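Local coordinates for Glyoxalase/bleomycin resistance protein/dioxygenase (Sphaerobacter thermophilus, PDB 4HC5), which probably acts as a dioxygenase or related enzyme of the glyoxalase/bleomycin-resistance superfamily, although its substrate and reaction are not established, at residues R50-V55 with V63-P68. Residues are numbered along the deposited sequence; the frame is centred on the assembly and turned at random.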
loop_
_atom_site.group_PDB
_atom_site.type_symbol
_atom_site.label_atom_id
_atom_site.label_comp_id
_atom_site.label_asym_id
_atom_site.label_seq_id
_atom_site.Cartn_x
_atom_site.Cartn_y
_atom_site.Cartn_z
ATOM N N ARG A 50 -1.737 -14.926 -11.508
ATOM C CA ARG A 50 -0.830 -15.573 -10.581
ATOM C C ARG A 50 -0.621 -14.512 -9.512
ATOM O O ARG A 50 0.016 -13.510 -9.709
ATOM C CB ARG A 50 0.507 -15.952 -11.265
ATOM C CG ARG A 50 1.474 -16.629 -10.320
ATOM C CD ARG A 50 2.827 -16.754 -10.991
ATOM N NE ARG A 50 3.862 -17.224 -10.071
ATOM C CZ ARG A 50 5.163 -17.205 -10.309
ATOM N NH1 ARG A 50 5.664 -16.781 -11.470
ATOM N NH2 ARG A 50 5.959 -17.647 -9.360
ATOM N N PHE A 51 -1.288 -14.718 -8.399
ATOM C CA PHE A 51 -1.274 -13.802 -7.288
ATOM C C PHE A 51 -0.013 -14.076 -6.457
ATOM O O PHE A 51 0.143 -15.131 -5.881
ATOM C CB PHE A 51 -2.535 -13.845 -6.418
ATOM C CG PHE A 51 -2.567 -12.806 -5.375
ATOM C CD1 PHE A 51 -2.702 -11.458 -5.704
ATOM C CD2 PHE A 51 -2.478 -13.149 -4.042
ATOM C CE1 PHE A 51 -2.747 -10.477 -4.742
ATOM C CE2 PHE A 51 -2.507 -12.197 -3.053
ATOM C CZ PHE A 51 -2.677 -10.817 -3.391
ATOM N N VAL A 52 0.900 -13.050 -6.456
ATOM C CA VAL A 52 2.226 -13.182 -5.838
ATOM C C VAL A 52 2.379 -12.020 -4.886
ATOM O O VAL A 52 2.178 -10.844 -5.236
ATOM C CB VAL A 52 3.380 -13.175 -6.884
ATOM C CG1 VAL A 52 4.753 -13.159 -6.190
ATOM C CG2 VAL A 52 3.242 -14.323 -7.907
ATOM N N THR A 53 2.770 -12.352 -3.644
ATOM C CA THR A 53 3.100 -11.320 -2.685
ATOM C C THR A 53 4.410 -11.625 -1.925
ATOM O O THR A 53 4.845 -12.766 -1.797
ATOM C CB THR A 53 2.016 -11.056 -1.601
ATOM O OG1 THR A 53 1.996 -12.152 -0.693
ATOM C CG2 THR A 53 0.597 -10.842 -2.160
ATOM N N VAL A 54 5.002 -10.535 -1.415
ATOM C CA VAL A 54 6.211 -10.575 -0.632
ATOM C C VAL A 54 6.019 -9.677 0.622
ATOM O O VAL A 54 5.209 -8.776 0.654
ATOM C CB VAL A 54 7.460 -10.081 -1.432
ATOM C CG1 VAL A 54 7.856 -11.108 -2.492
ATOM C CG2 VAL A 54 7.222 -8.699 -2.057
ATOM N N VAL A 55 6.776 -10.008 1.680
ATOM C CA VAL A 55 6.623 -9.267 2.934
ATOM C C VAL A 55 8.004 -9.060 3.584
ATOM O O VAL A 55 8.817 -9.941 3.559
ATOM C CB VAL A 55 5.679 -10.013 3.937
ATOM C CG1 VAL A 55 6.304 -11.298 4.507
ATOM C CG2 VAL A 55 5.196 -9.116 5.063
ATOM N N VAL A 63 3.317 -6.778 0.019
ATOM C CA VAL A 63 3.298 -6.073 -1.269
ATOM C C VAL A 63 3.028 -7.133 -2.361
ATOM O O VAL A 63 3.744 -8.146 -2.459
ATOM C CB VAL A 63 4.654 -5.384 -1.526
ATOM C CG1 VAL A 63 4.714 -4.749 -2.945
ATOM C CG2 VAL A 63 4.956 -4.363 -0.399
ATOM N N ALA A 64 1.945 -6.898 -3.129
ATOM C CA ALA A 64 1.583 -7.743 -4.245
ATOM C C ALA A 64 2.417 -7.245 -5.494
ATOM O O ALA A 64 2.569 -6.039 -5.738
ATOM C CB ALA A 64 0.082 -7.657 -4.527
ATOM N N LEU A 65 2.935 -8.257 -6.184
ATOM C CA LEU A 65 3.732 -8.009 -7.411
ATOM C C LEU A 65 2.821 -8.274 -8.590
ATOM O O LEU A 65 2.719 -9.380 -9.079
ATOM C CB LEU A 65 4.930 -8.959 -7.398
ATOM C CG LEU A 65 5.902 -8.802 -6.169
ATOM C CD1 LEU A 65 7.070 -9.770 -6.284
ATOM C CD2 LEU A 65 6.351 -7.330 -5.999
ATOM N N GLY A 66 2.107 -7.218 -8.983
ATOM C CA GLY A 66 1.094 -7.278 -10.029
ATOM C C GLY A 66 1.689 -7.051 -11.435
ATOM O O GLY A 66 2.808 -6.578 -11.577
ATOM N N LEU A 67 0.910 -7.403 -12.444
ATOM C CA LEU A 67 1.274 -7.177 -13.848
ATOM C C LEU A 67 0.343 -6.171 -14.488
ATOM O O LEU A 67 -0.852 -6.136 -14.088
ATOM C CB LEU A 67 1.224 -8.467 -14.672
ATOM C CG LEU A 67 2.295 -9.534 -14.353
ATOM C CD1 LEU A 67 1.917 -10.866 -14.986
ATOM C CD2 LEU A 67 3.697 -9.070 -14.756
ATOM N N PRO A 68 0.786 -5.446 -15.533
ATOM C CA PRO A 68 -0.140 -4.609 -16.221
ATOM C C PRO A 68 -1.400 -5.325 -16.672
ATOM O O PRO A 68 -2.521 -4.773 -16.693
ATOM C CB PRO A 68 0.678 -4.076 -17.378
ATOM C CG PRO A 68 2.069 -4.071 -16.869
ATOM C CD PRO A 68 2.160 -5.268 -15.983
#
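Leu65 reaches across to the neighbouring strand and lays its CD1 methyl against two valines at once, 4.1 Å from Val52 CG1 and equally far from Val54 CG1. Its CG stands beside the backbone N and anti to the carbonyl carbon (chi1 -60°), which helps turn CD1 toward Val52 and Val54; leucine's longer side chain carries a methyl across to the next strand, where it meets both valines. The beta-branched valines present their methyls close to the backbone, as a strand favours. Helix 24-34 packs on this face, Leu28 touching both Val52 and Val54.

On the other face, Thr53 and Ala64 form an antiparallel non-hydrogen-bonded pair. Here the strands come close, and the small alanine lets Thr53 CG2 approach to 4.0 Å from Ala64 CB. Phe51 CE1 reaches the same methyl obliquely, 4.0 Å from Ala64 CB, while Phe41 meets this ring edge-to-face. A chi1 of 72° places Thr53 CG2 anti to the carbonyl carbon, where it meets Ala64, while OG1 is hydrogen-bonded to Gln62 OE1 and Phe41 N, so its polar end is satisfied beside apolar neighbours.

The backbones of Val54 and Val63 bond reciprocally: Val63 N donates to Val54 O at 2.8 Å, and Val54 N gives its hydrogen to Val63 O at 2.9 Å. Leu65 N continues the pattern to Val52 O, also at 2.9 Å. These bonds join the hairpin of strands 49-55 and 62-66, the central pair of a four-stranded sheet in the glyoxalase fold. Three N-H...O bonds thus hold the buried strands together, with methyl packing on the face of Val52, Val54 and Leu65, and Thr53 the polar exception on the other.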